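Local coordinates for protein 11R-lipoxygenase (Gersemia fruticosa, PDB 3VF1) that is a calcium-dependent, non-heme iron lipoxygenase that probably adds molecular oxygen to polyunsaturated fatty acids, at residues Met20-Thr25 with Val78-Ile83; Lys163-Gly168 with Ser406-Leu411; Ala212-Ser217 with Thr237-Ser242; Ile344-Ile349 with Trp370-Ala375. One frame throughout, in Å; residues are numbered along the deposited sequence.

Contact 1: residues Met20-Thr25 with Val78-Ile83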
loop_
_atom_site.group_PDB
_atom_site.type_symbol
_atom_site.label_atom_id
_atom_site.label_comp_id
_atom_site.label_asym_id
_atom_site.label_seq_id
_atom_site.Cartn_x
_atom_site.Cartn_y
_atom_site.Cartn_z
ATOM N N MET A 20 -12.370 -46.444 -12.834
ATOM C CA MET A 20 -12.567 -45.367 -11.868
ATOM C C MET A 20 -13.307 -44.189 -12.487
ATOM O O MET A 20 -12.835 -43.588 -13.448
ATOM C CB MET A 20 -11.217 -44.891 -11.330
ATOM C CG MET A 20 -11.325 -43.976 -10.127
ATOM S SD MET A 20 -12.180 -44.759 -8.750
ATOM C CE MET A 20 -13.606 -43.696 -8.602
ATOM N N LYS A 21 -14.469 -43.864 -11.927
ATOM C CA LYS A 21 -15.254 -42.721 -12.385
ATOM C C LYS A 21 -14.819 -41.425 -11.701
ATOM O O LYS A 21 -14.592 -41.396 -10.491
ATOM C CB LYS A 21 -16.747 -42.973 -12.143
ATOM C CG LYS A 21 -17.140 -43.127 -10.678
ATOM C CD LYS A 21 -17.646 -41.821 -10.083
ATOM C CE LYS A 21 -18.083 -42.007 -8.639
ATOM N NZ LYS A 21 -18.581 -40.744 -8.029
ATOM N N TYR A 22 -14.702 -40.359 -12.488
ATOM C CA TYR A 22 -14.317 -39.047 -11.976
ATOM C C TYR A 22 -15.305 -37.978 -12.427
ATOM O O TYR A 22 -15.517 -37.790 -13.624
ATOM C CB TYR A 22 -12.923 -38.666 -12.479
ATOM C CG TYR A 22 -11.797 -39.512 -11.932
ATOM C CD1 TYR A 22 -11.783 -39.918 -10.603
ATOM C CD2 TYR A 22 -10.744 -39.904 -12.746
ATOM C CE1 TYR A 22 -10.752 -40.687 -10.106
ATOM C CE2 TYR A 22 -9.713 -40.675 -12.257
ATOM C CZ TYR A 22 -9.721 -41.065 -10.938
ATOM O OH TYR A 22 -8.691 -41.832 -10.448
ATOM N N LYS A 23 -15.903 -37.279 -11.468
ATOM C CA LYS A 23 -16.779 -36.156 -11.779
ATOM C C LYS A 23 -16.038 -34.839 -11.570
ATOM O O LYS A 23 -15.993 -34.307 -10.460
ATOM C CB LYS A 23 -18.039 -36.195 -10.917
ATOM C CG LYS A 23 -19.018 -35.072 -11.217
ATOM C CD LYS A 23 -20.318 -35.250 -10.457
ATOM C CE LYS A 23 -21.323 -34.169 -10.816
ATOM N NZ LYS A 23 -22.644 -34.396 -10.165
ATOM N N ILE A 24 -15.461 -34.319 -12.648
ATOM C CA ILE A 24 -14.648 -33.111 -12.584
ATOM C C ILE A 24 -15.485 -31.867 -12.864
ATOM O O ILE A 24 -16.064 -31.728 -13.938
ATOM C CB ILE A 24 -13.493 -33.174 -13.597
ATOM C CG1 ILE A 24 -12.675 -34.450 -13.383
ATOM C CG2 ILE A 24 -12.610 -31.938 -13.476
ATOM C CD1 ILE A 24 -11.632 -34.699 -14.450
ATOM N N THR A 25 -15.539 -30.966 -11.889
ATOM C CA THR A 25 -16.276 -29.715 -12.030
ATOM C C THR A 25 -15.315 -28.533 -12.029
ATOM O O THR A 25 -14.527 -28.362 -11.099
ATOM C CB THR A 25 -17.290 -29.525 -10.890
ATOM O OG1 THR A 25 -18.148 -30.669 -10.812
ATOM C CG2 THR A 25 -18.126 -28.275 -11.123
ATOM N N VAL A 78 -7.678 -44.656 -14.967
ATOM C CA VAL A 78 -6.927 -45.390 -13.954
ATOM C C VAL A 78 -7.158 -44.800 -12.568
ATOM O O VAL A 78 -7.015 -43.596 -12.367
ATOM C CB VAL A 78 -5.414 -45.366 -14.261
ATOM C CG1 VAL A 78 -4.613 -45.895 -13.077
ATOM C CG2 VAL A 78 -5.113 -46.171 -15.518
ATOM N N ASP A 79 -7.518 -45.652 -11.613
ATOM C CA ASP A 79 -7.741 -45.205 -10.243
ATOM C C ASP A 79 -6.435 -44.739 -9.611
ATOM O O ASP A 79 -5.380 -45.333 -9.832
ATOM C CB ASP A 79 -8.355 -46.327 -9.406
ATOM C CG ASP A 79 -8.740 -45.871 -8.010
ATOM O OD1 ASP A 79 -8.008 -45.049 -7.423
ATOM O OD2 ASP A 79 -9.781 -46.334 -7.499
ATOM N N VAL A 80 -6.517 -43.674 -8.820
ATOM C CA VAL A 80 -5.337 -43.092 -8.187
ATOM C C VAL A 80 -5.447 -43.051 -6.662
ATOM O O VAL A 80 -4.451 -42.841 -5.969
ATOM C CB VAL A 80 -5.087 -41.663 -8.702
ATOM C CG1 VAL A 80 -4.976 -41.659 -10.223
ATOM C CG2 VAL A 80 -6.194 -40.726 -8.241
ATOM N N GLY A 81 -6.655 -43.252 -6.145
ATOM C CA GLY A 81 -6.892 -43.209 -4.713
ATOM C C GLY A 81 -7.277 -41.814 -4.266
ATOM O O GLY A 81 -8.313 -41.296 -4.678
ATOM N N GLU A 82 -6.452 -41.207 -3.416
ATOM C CA GLU A 82 -6.660 -39.819 -3.015
ATOM C C GLU A 82 -5.882 -38.888 -3.933
ATOM O O GLU A 82 -4.673 -39.042 -4.103
ATOM C CB GLU A 82 -6.222 -39.594 -1.567
ATOM C CG GLU A 82 -7.132 -40.238 -0.535
ATOM C CD GLU A 82 -7.072 -39.538 0.809
ATOM O OE1 GLU A 82 -5.957 -39.178 1.245
ATOM O OE2 GLU A 82 -8.141 -39.341 1.427
ATOM N N ILE A 83 -6.577 -37.919 -4.520
ATOM C CA ILE A 83 -5.951 -36.997 -5.457
ATOM C C ILE A 83 -5.201 -35.914 -4.691
ATOM O O ILE A 83 -5.798 -35.149 -3.931
ATOM C CB ILE A 83 -6.983 -36.331 -6.386
ATOM C CG1 ILE A 83 -7.976 -37.367 -6.922
ATOM C CG2 ILE A 83 -6.273 -35.632 -7.538
ATOM C CD1 ILE A 83 -9.108 -36.771 -7.724
#

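Contact 2: residues Lys163-Gly168 with Ser406-Leu411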
loop_
_atom_site.group_PDB
_atom_site.type_symbol
_atom_site.label_atom_id
_atom_site.label_comp_id
_atom_site.label_asym_id
_atom_site.label_seq_id
_atom_site.Cartn_x
_atom_site.Cartn_y
_atom_site.Cartn_z
ATOM N N LYS A 163 12.606 -18.579 -12.589
ATOM C CA LYS A 163 12.994 -18.180 -13.937
ATOM C C LYS A 163 12.121 -17.040 -14.455
ATOM O O LYS A 163 12.529 -16.289 -15.342
ATOM C CB LYS A 163 12.909 -19.376 -14.887
ATOM C CG LYS A 163 13.807 -20.538 -14.491
ATOM C CD LYS A 163 13.705 -21.684 -15.484
ATOM C CE LYS A 163 14.641 -22.823 -15.111
ATOM N NZ LYS A 163 14.557 -23.956 -16.074
ATOM N N LEU A 164 10.922 -16.916 -13.896
ATOM C CA LEU A 164 9.979 -15.888 -14.322
ATOM C C LEU A 164 10.075 -14.633 -13.461
ATOM O O LEU A 164 9.816 -13.526 -13.935
ATOM C CB LEU A 164 8.550 -16.432 -14.270
ATOM C CG LEU A 164 8.257 -17.624 -15.183
ATOM C CD1 LEU A 164 6.833 -18.120 -14.972
ATOM C CD2 LEU A 164 8.488 -17.257 -16.641
ATOM N N TYR A 165 10.450 -14.810 -12.196
ATOM C CA TYR A 165 10.484 -13.703 -11.247
ATOM C C TYR A 165 11.897 -13.448 -10.732
ATOM O O TYR A 165 12.295 -13.970 -9.693
ATOM C CB TYR A 165 9.535 -13.989 -10.082
ATOM C CG TYR A 165 8.097 -14.189 -10.513
ATOM C CD1 TYR A 165 7.256 -13.103 -10.715
ATOM C CD2 TYR A 165 7.584 -15.461 -10.721
ATOM C CE1 TYR A 165 5.942 -13.279 -11.112
ATOM C CE2 TYR A 165 6.272 -15.648 -11.115
ATOM C CZ TYR A 165 5.456 -14.554 -11.310
ATOM O OH TYR A 165 4.149 -14.733 -11.706
ATOM N N LYS A 166 12.648 -12.637 -11.470
ATOM C CA LYS A 166 14.018 -12.299 -11.105
ATOM C C LYS A 166 14.060 -10.945 -10.408
ATOM O O LYS A 166 13.102 -10.175 -10.478
ATOM C CB LYS A 166 14.896 -12.245 -12.357
ATOM C CG LYS A 166 14.765 -13.456 -13.271
ATOM C CD LYS A 166 15.902 -14.448 -13.073
ATOM C CE LYS A 166 16.028 -14.881 -11.622
ATOM N NZ LYS A 166 16.902 -16.082 -11.477
ATOM N N TRP A 167 15.172 -10.657 -9.738
ATOM C CA TRP A 167 15.382 -9.343 -9.141
ATOM C C TRP A 167 15.840 -8.350 -10.206
ATOM O O TRP A 167 16.860 -8.554 -10.861
ATOM C CB TRP A 167 16.420 -9.415 -8.019
ATOM C CG TRP A 167 15.971 -10.207 -6.831
ATOM C CD1 TRP A 167 16.419 -11.437 -6.449
ATOM C CD2 TRP A 167 14.981 -9.824 -5.869
ATOM N NE1 TRP A 167 15.772 -11.844 -5.308
ATOM C CE2 TRP A 167 14.884 -10.870 -4.931
ATOM C CE3 TRP A 167 14.170 -8.697 -5.710
ATOM C CZ2 TRP A 167 14.008 -10.823 -3.849
ATOM C CZ3 TRP A 167 13.300 -8.653 -4.633
ATOM C CH2 TRP A 167 13.225 -9.709 -3.718
ATOM N N GLY A 168 15.076 -7.276 -10.375
ATOM C CA GLY A 168 15.369 -6.274 -11.384
ATOM C C GLY A 168 16.720 -5.605 -11.214
ATOM O O GLY A 168 17.245 -5.504 -10.104
ATOM N N SER A 406 9.882 -12.438 -3.450
ATOM C CA SER A 406 10.490 -13.546 -2.724
ATOM C C SER A 406 9.513 -14.710 -2.582
ATOM O O SER A 406 9.922 -15.870 -2.562
ATOM C CB SER A 406 10.971 -13.094 -1.344
ATOM O OG SER A 406 11.611 -14.163 -0.669
ATOM N N SER A 407 8.224 -14.401 -2.482
ATOM C CA SER A 407 7.201 -15.436 -2.389
ATOM C C SER A 407 7.227 -16.327 -3.624
ATOM O O SER A 407 7.192 -17.554 -3.518
ATOM C CB SER A 407 5.811 -14.817 -2.233
ATOM O OG SER A 407 5.659 -14.201 -0.964
ATOM N N TRP A 408 7.286 -15.705 -4.797
ATOM C CA TRP A 408 7.284 -16.442 -6.055
ATOM C C TRP A 408 8.561 -17.254 -6.239
ATOM O O TRP A 408 8.546 -18.313 -6.868
ATOM C CB TRP A 408 7.104 -15.484 -7.236
ATOM C CG TRP A 408 5.690 -15.021 -7.421
ATOM C CD1 TRP A 408 5.153 -13.835 -7.015
ATOM C CD2 TRP A 408 4.629 -15.743 -8.059
ATOM N NE1 TRP A 408 3.824 -13.772 -7.361
ATOM C CE2 TRP A 408 3.479 -14.932 -8.003
ATOM C CE3 TRP A 408 4.542 -16.996 -8.672
ATOM C CZ2 TRP A 408 2.255 -15.334 -8.535
ATOM C CZ3 TRP A 408 3.326 -17.394 -9.200
ATOM C CH2 TRP A 408 2.199 -16.566 -9.127
ATOM N N ARG A 409 9.661 -16.764 -5.680
ATOM C CA ARG A 409 10.970 -17.373 -5.897
ATOM C C ARG A 409 11.304 -18.504 -4.926
ATOM O O ARG A 409 12.147 -19.347 -5.228
ATOM C CB ARG A 409 12.062 -16.305 -5.804
ATOM C CG ARG A 409 12.073 -15.322 -6.958
ATOM C CD ARG A 409 13.017 -14.163 -6.686
ATOM N NE ARG A 409 14.362 -14.615 -6.342
ATOM C CZ ARG A 409 15.252 -15.068 -7.220
ATOM N NH1 ARG A 409 14.947 -15.148 -8.507
ATOM N NH2 ARG A 409 16.453 -15.451 -6.807
ATOM N N ASN A 410 10.659 -18.524 -3.764
ATOM C CA ASN A 410 11.059 -19.448 -2.706
ATOM C C ASN A 410 9.937 -20.304 -2.115
ATOM O O ASN A 410 10.210 -21.301 -1.447
ATOM C CB ASN A 410 11.748 -18.674 -1.582
ATOM C CG ASN A 410 12.933 -17.868 -2.076
ATOM O OD1 ASN A 410 14.035 -18.395 -2.232
ATOM N ND2 ASN A 410 12.711 -16.583 -2.327
ATOM N N LEU A 411 8.686 -19.926 -2.354
ATOM C CA LEU A 411 7.561 -20.644 -1.762
ATOM C C LEU A 411 6.689 -21.315 -2.819
ATOM O O LEU A 411 6.328 -20.692 -3.817
ATOM C CB LEU A 411 6.698 -19.695 -0.931
ATOM C CG LEU A 411 7.387 -18.984 0.234
ATOM C CD1 LEU A 411 6.394 -18.081 0.950
ATOM C CD2 LEU A 411 7.997 -19.985 1.200
#

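Contact 3: residues Ala212-Ser217 with Thr237-Ser242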
loop_
_atom_site.group_PDB
_atom_site.type_symbol
_atom_site.label_atom_id
_atom_site.label_comp_id
_atom_site.label_asym_id
_atom_site.label_seq_id
_atom_site.Cartn_x
_atom_site.Cartn_y
_atom_site.Cartn_z
ATOM N N ALA A 212 -10.445 16.486 -19.441
ATOM C CA ALA A 212 -11.803 16.489 -19.967
ATOM C C ALA A 212 -12.707 15.525 -19.205
ATOM O O ALA A 212 -13.906 15.772 -19.070
ATOM C CB ALA A 212 -11.783 16.139 -21.440
ATOM N N ASN A 213 -12.138 14.429 -18.713
ATOM C CA ASN A 213 -12.907 13.467 -17.931
ATOM C C ASN A 213 -13.454 14.092 -16.652
ATOM O O ASN A 213 -14.496 13.679 -16.147
ATOM C CB ASN A 213 -12.058 12.239 -17.592
ATOM C CG ASN A 213 -11.857 11.321 -18.786
ATOM O OD1 ASN A 213 -12.650 11.328 -19.729
ATOM N ND2 ASN A 213 -10.798 10.519 -18.746
ATOM N N LEU A 214 -12.745 15.090 -16.135
ATOM C CA LEU A 214 -13.170 15.789 -14.927
ATOM C C LEU A 214 -13.980 17.039 -15.261
ATOM O O LEU A 214 -14.460 17.733 -14.366
ATOM C CB LEU A 214 -11.954 16.176 -14.084
ATOM C CG LEU A 214 -11.051 15.024 -13.642
ATOM C CD1 LEU A 214 -9.863 15.556 -12.857
ATOM C CD2 LEU A 214 -11.831 14.009 -12.819
ATOM N N GLY A 215 -14.124 17.327 -16.551
ATOM C CA GLY A 215 -14.870 18.492 -16.994
ATOM C C GLY A 215 -14.086 19.777 -16.804
ATOM O O GLY A 215 -14.667 20.836 -16.560
ATOM N N LEU A 216 -12.764 19.684 -16.925
ATOM C CA LEU A 216 -11.886 20.823 -16.677
ATOM C C LEU A 216 -10.895 21.053 -17.816
ATOM O O LEU A 216 -9.843 21.661 -17.618
ATOM C CB LEU A 216 -11.118 20.608 -15.372
ATOM C CG LEU A 216 -11.966 20.504 -14.104
ATOM C CD1 LEU A 216 -11.114 20.068 -12.921
ATOM C CD2 LEU A 216 -12.644 21.829 -13.813
ATOM N N SER A 217 -11.230 20.574 -19.011
ATOM C CA SER A 217 -10.323 20.673 -20.150
ATOM C C SER A 217 -10.081 22.125 -20.557
ATOM O O SER A 217 -9.100 22.432 -21.235
ATOM C CB SER A 217 -10.861 19.876 -21.341
ATOM O OG SER A 217 -12.057 20.442 -21.846
ATOM N N THR A 237 -15.727 18.922 -9.380
ATOM C CA THR A 237 -16.893 18.796 -10.237
ATOM C C THR A 237 -17.663 17.535 -9.866
ATOM O O THR A 237 -17.205 16.747 -9.040
ATOM C CB THR A 237 -16.472 18.703 -11.711
ATOM O OG1 THR A 237 -15.706 17.508 -11.913
ATOM C CG2 THR A 237 -15.637 19.912 -12.103
ATOM N N PRO A 238 -18.846 17.339 -10.470
ATOM C CA PRO A 238 -19.601 16.104 -10.237
ATOM C C PRO A 238 -18.805 14.855 -10.613
ATOM O O PRO A 238 -19.155 13.755 -10.185
ATOM C CB PRO A 238 -20.820 16.264 -11.150
ATOM C CG PRO A 238 -20.996 17.737 -11.280
ATOM C CD PRO A 238 -19.608 18.302 -11.288
ATOM N N ALA A 239 -17.747 15.028 -11.404
ATOM C CA ALA A 239 -16.879 13.915 -11.772
ATOM C C ALA A 239 -16.152 13.377 -10.539
ATOM O O ALA A 239 -15.785 12.203 -10.484
ATOM C CB ALA A 239 -15.883 14.350 -12.832
ATOM N N ILE A 240 -15.942 14.248 -9.556
ATOM C CA ILE A 240 -15.381 13.839 -8.274
ATOM C C ILE A 240 -16.526 13.407 -7.366
ATOM O O ILE A 240 -17.237 14.241 -6.805
ATOM C CB ILE A 240 -14.602 14.985 -7.606
ATOM C CG1 ILE A 240 -13.619 15.615 -8.597
ATOM C CG2 ILE A 240 -13.869 14.480 -6.371
ATOM C CD1 ILE A 240 -12.621 14.636 -9.174
ATOM N N LYS A 241 -16.698 12.098 -7.222
ATOM C CA LYS A 241 -17.887 11.549 -6.578
ATOM C C LYS A 241 -17.880 11.688 -5.058
ATOM O O LYS A 241 -18.938 11.655 -4.427
ATOM C CB LYS A 241 -18.067 10.085 -6.979
ATOM C CG LYS A 241 -18.191 9.896 -8.481
ATOM C CD LYS A 241 -18.626 8.489 -8.855
ATOM C CE LYS A 241 -18.759 8.338 -10.363
ATOM N NZ LYS A 241 -19.718 9.320 -10.953
ATOM N N SER A 242 -16.699 11.846 -4.470
ATOM C CA SER A 242 -16.603 12.041 -3.028
ATOM C C SER A 242 -17.110 13.425 -2.626
ATOM O O SER A 242 -17.418 13.667 -1.460
ATOM C CB SER A 242 -15.164 11.847 -2.546
ATOM O OG SER A 242 -14.266 12.693 -3.241
#

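Contact 4: residues Ile344-Ile349 with Trp370-Ala375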
loop_
_atom_site.group_PDB
_atom_site.type_symbol
_atom_site.label_atom_id
_atom_site.label_comp_id
_atom_site.label_asym_id
_atom_site.label_seq_id
_atom_site.Cartn_x
_atom_site.Cartn_y
_atom_site.Cartn_z
ATOM N N ILE A 344 -4.512 19.708 19.092
ATOM C CA ILE A 344 -3.177 20.269 18.926
ATOM C C ILE A 344 -3.221 21.427 17.933
ATOM O O ILE A 344 -3.899 21.355 16.908
ATOM C CB ILE A 344 -2.133 19.223 18.470
ATOM C CG1 ILE A 344 -2.456 18.688 17.075
ATOM C CG2 ILE A 344 -2.056 18.078 19.470
ATOM C CD1 ILE A 344 -1.227 18.287 16.296
ATOM N N ILE A 345 -2.510 22.501 18.254
ATOM C CA ILE A 345 -2.463 23.670 17.387
ATOM C C ILE A 345 -1.025 24.061 17.091
ATOM O O ILE A 345 -0.148 23.887 17.934
ATOM C CB ILE A 345 -3.161 24.881 18.034
ATOM C CG1 ILE A 345 -2.618 25.107 19.449
ATOM C CG2 ILE A 345 -4.664 24.675 18.059
ATOM C CD1 ILE A 345 -3.070 26.403 20.084
ATOM N N PRO A 346 -0.780 24.600 15.889
ATOM C CA PRO A 346 0.539 25.138 15.554
ATOM C C PRO A 346 0.784 26.436 16.315
ATOM O O PRO A 346 -0.118 27.267 16.393
ATOM C CB PRO A 346 0.427 25.409 14.054
ATOM C CG PRO A 346 -1.019 25.693 13.843
ATOM C CD PRO A 346 -1.750 24.795 14.797
ATOM N N ILE A 347 1.976 26.607 16.875
ATOM C CA ILE A 347 2.284 27.818 17.627
ATOM C C ILE A 347 3.552 28.517 17.140
ATOM O O ILE A 347 3.824 29.648 17.535
ATOM C CB ILE A 347 2.419 27.521 19.134
ATOM C CG1 ILE A 347 3.548 26.516 19.386
ATOM C CG2 ILE A 347 1.105 26.994 19.684
ATOM C CD1 ILE A 347 3.860 26.313 20.855
ATOM N N ALA A 348 4.319 27.854 16.280
ATOM C CA ALA A 348 5.554 28.439 15.765
ATOM C C ALA A 348 6.051 27.681 14.543
ATOM O O ALA A 348 5.880 26.469 14.447
ATOM C CB ALA A 348 6.621 28.451 16.848
ATOM N N ILE A 349 6.667 28.403 13.611
ATOM C CA ILE A 349 7.187 27.802 12.387
ATOM C C ILE A 349 8.468 28.492 11.929
ATOM O O ILE A 349 8.574 29.715 11.958
ATOM C CB ILE A 349 6.164 27.876 11.239
ATOM C CG1 ILE A 349 4.930 27.033 11.563
ATOM C CG2 ILE A 349 6.794 27.405 9.933
ATOM C CD1 ILE A 349 3.807 27.185 10.553
ATOM N N TRP A 370 -2.134 37.186 7.544
ATOM C CA TRP A 370 -1.742 36.710 6.222
ATOM C C TRP A 370 -0.368 36.048 6.262
ATOM O O TRP A 370 -0.144 35.037 5.602
ATOM C CB TRP A 370 -1.751 37.855 5.205
ATOM C CG TRP A 370 -3.124 38.191 4.701
ATOM C CD1 TRP A 370 -3.783 39.377 4.838
ATOM C CD2 TRP A 370 -4.010 37.321 3.984
ATOM N NE1 TRP A 370 -5.021 39.302 4.248
ATOM C CE2 TRP A 370 -5.185 38.050 3.716
ATOM C CE3 TRP A 370 -3.921 35.998 3.542
ATOM C CZ2 TRP A 370 -6.263 37.500 3.025
ATOM C CZ3 TRP A 370 -4.992 35.454 2.856
ATOM C CH2 TRP A 370 -6.148 36.205 2.605
ATOM N N ASP A 371 0.549 36.620 7.038
ATOM C CA ASP A 371 1.881 36.040 7.194
ATOM C C ASP A 371 1.784 34.649 7.803
ATOM O O ASP A 371 2.435 33.716 7.344
ATOM C CB ASP A 371 2.767 36.928 8.075
ATOM C CG ASP A 371 3.573 37.937 7.273
ATOM O OD1 ASP A 371 3.332 38.066 6.056
ATOM O OD2 ASP A 371 4.449 38.605 7.863
ATOM N N TRP A 372 0.966 34.519 8.842
ATOM C CA TRP A 372 0.795 33.243 9.520
ATOM C C TRP A 372 0.230 32.190 8.570
ATOM O O TRP A 372 0.651 31.034 8.591
ATOM C CB TRP A 372 -0.122 33.398 10.733
ATOM C CG TRP A 372 -0.374 32.108 11.449
ATOM C CD1 TRP A 372 -1.584 31.528 11.694
ATOM C CD2 TRP A 372 0.613 31.228 12.003
ATOM N NE1 TRP A 372 -1.412 30.345 12.373
ATOM C CE2 TRP A 372 -0.073 30.138 12.572
ATOM C CE3 TRP A 372 2.009 31.258 12.073
ATOM C CZ2 TRP A 372 0.590 29.087 13.205
ATOM C CZ3 TRP A 372 2.665 30.214 12.701
ATOM C CH2 TRP A 372 1.955 29.144 13.258
ATOM N N ILE A 373 -0.726 32.594 7.739
ATOM C CA ILE A 373 -1.303 31.690 6.751
ATOM C C ILE A 373 -0.237 31.250 5.753
ATOM O O ILE A 373 -0.163 30.078 5.388
ATOM C CB ILE A 373 -2.486 32.343 6.008
ATOM C CG1 ILE A 373 -3.716 32.368 6.917
ATOM C CG2 ILE A 373 -2.803 31.587 4.725
ATOM C CD1 ILE A 373 -4.891 33.142 6.349
ATOM N N MET A 374 0.593 32.192 5.319
ATOM C CA MET A 374 1.675 31.880 4.394
ATOM C C MET A 374 2.619 30.856 5.019
ATOM O O MET A 374 2.979 29.860 4.389
ATOM C CB MET A 374 2.446 33.151 4.026
ATOM C CG MET A 374 3.693 32.906 3.179
ATOM S SD MET A 374 3.332 32.311 1.511
ATOM C CE MET A 374 2.878 33.840 0.691
ATOM N N ALA A 375 3.011 31.102 6.264
ATOM C CA ALA A 375 3.939 30.222 6.962
ATOM C C ALA A 375 3.390 28.799 7.029
ATOM O O ALA A 375 4.120 27.832 6.818
ATOM C CB ALA A 375 4.217 30.747 8.360
#

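Contact 1: residues Met20-Thr25 with Val78-Ile83
The phenol oxygen of Tyr-22 donates a hydrogen bond to the backbone carbonyl of Val-78, with OH and O 3.1 Å apart, and ties strand 20-28 to a loop of the PLAT domain, the C2-like beta sandwich of this enzyme. That loop carries the chain from strand 70-77, the antiparallel neighbour of strand 20-28, over to strand 83-90 in the other sheet, so the bond sits at a crossing between the layers. Tyr-22 CG lies anti to its carbonyl carbon (chi1 -67°), and the ring beyond it ends at the loop. The accepting oxygen lies near the ring plane at its edge, and the hydroxyl stands tilted 28° from the carbonyl plane. Val-80 closes over the same hydroxyl, its CG2 3.5 Å from Tyr-22 OH.

Met-20, bonded through its backbone to Gly-77, supplies the second point of contact. Its side chain and that of Asp-79 cross obliquely, with CB of Met-20 3.7 Å from CB of Asp-79. Farther along, Met-20 SD lies 3.1 Å from Asp-79 OD2. The other carboxylate oxygen, Asp-79 OD1, turns back to its own loop and takes a weak, bent bond from Gly-81 N at 2.6 Å.

Contact 2: residues Lys163-Gly168 with Ser406-Leu411
Tyr-165 and Trp-408 lie face to face in an aromatic stack at the C-terminal end of helix 369-410, the long helix of the lipoxygenase domain that also carries the iron ligands His-392 and His-397. The phenol ring and the five-membered ring of the indole have centroids 4.0 Å apart and planes inclined by 22°. This tilt brings Tyr-165 CE2 to 3.3 Å from Trp-408 CE3, while Trp-408 CB adds a CH-pi contact over the phenol face.

Beside the stack, Arg-409 reaches back to the peptide of the same tyrosine: NH1 donates to Tyr-165 O over 3.1 Å, nearly straight at 169°, with the oxygen in the guanidinium plane. A bend at chi3 places NE on the side of Trp-167. CD1 of Trp-167 lies over one face of the guanidinium, toward its rim, the two planes 55° apart, and Arg-409 CD makes an off-centre CH-pi contact with the five-membered ring of Trp-167. Lys-166 brings a like charge close, crossing Arg-409 at about a right angle with Lys-166 NZ 3.7 Å from Arg-409 NH1.

Farther out, Trp-418 meets Trp-408 edge to face, and Arg-125 touches it from the PLAT side. Asp-533 of helix 525-538 positions the arginine and the second indole together: its OD2 pairs with Arg-409 NE in a salt bridge, while its OD1 accepts from Trp-167 NE1.

Contact 3: residues Ala212-Ser217 with Thr237-Ser242
Leu-214 and Ala-239 bring their CA atoms within 5.2 Å where the Schellman motif that ends helix 208-213 meets a type I beta turn running from Thr-237 to Ile-240. The helix closes at Gly-215, whose positive phi (76°) accompanies a bond from its N back to Ala-212 O. The turn is closed by Ile-240 N, which donates to Thr-237 O over 2.8 Å.

The polar link between the two is the hydroxyl of Thr-237. OG1 occupies the crowded position between the backbone N and the carbonyl carbon (chi1 64°) and donates to Leu-214 O at 2.8 Å, standing 24° out of the carbonyl plane. The same oxygen accepts from Ala-239 N, 3.3 Å away, which makes an ST turn inside the beta turn. One hydroxyl therefore serves both pieces of chain, holding the turn that it joins to the helix end. An alanine here would probably leave Leu-214 O without this donor and the turn without its side-chain acceptor, and would open a gap beside Leu-216 where CG2 had been.

Apolar groups fill in on both sides of that bond. Ala-239 CB rests 3.7 Å from Leu-214 CA, and Leu-216 and Thr-237 run alongside each other with opposed directions, CD2 of the leucine 3.9 Å from CG2 of the threonine. Val-626 of helix 619-632 touches both Leu-214 and Ile-240, placing the pair against the helical body of the lipoxygenase domain. There the two side chains cross, methyl on methyl, with Leu-214 CD2 3.8 Å from Ile-240 CD1.

Contact 4: residues Ile344-Ile349 with Trp370-Ala375
Trp-372 drives the benzo end of its indole between Pro-346 and Ile-349, meeting the two at different inclinations. The side chain of Ile-349 crosses it at about a right angle: CD1 lies 3.8 Å from Trp-372 CH2, and CG1 follows close behind. Pro-346 comes at a slant, its CB 3.8 Å from Trp-372 CZ2. Between these two side chains the indole meets the strand backbone itself, with Trp-372 CH2 4.0 Å from Ala-348 N. In the tryptophan, chi1 of 178° sets CG anti to the backbone N, and the indole beyond it reaches the strand.

The strand belongs to a small antiparallel sheet, and a classic beta bulge sets up the site. Ile-347 and Ala-348 both face Leu-335 of the neighbouring strand, so the usual alternation is broken and Pro-346 and Ile-349, three residues apart, both point toward the helix. Strand 344-349 and helix 370-375 run at 81° to each other, their axes 9.8 Å apart at the closest.

The pyrrole side of the indole is fixed by Asp-254, whose OD1 accepts from NE1. An alanine in place of Trp-372 would probably open a gap between Pro-346 and Ile-349 and leave that carboxylate without its indole mate. One turn on, Ala-375 lies against the same isoleucine, with Ala-375 O 3.8 Å from Ile-349 CD1.

The four contacts spread over an elongated chain without touching. Contact 1 lies in the PLAT beta sandwich, its centre about 43 Å from that of the chain and about 74 Å from that of contact 4, on the opposite side. Contact 2 lies between, about 33 Å from contact 1, centre to centre. It spans 238 residues, and contacts 3 and 4 follow within that interval. Contacts 2 and 4 share helix 369-410, one near each end and about 49 Å apart between centres, while His-392 and His-397 bind iron from its middle. Contact 3, about 32 Å from contact 4, is a short-range link. One helix thus joins a small sheet, the iron site and the PLAT side.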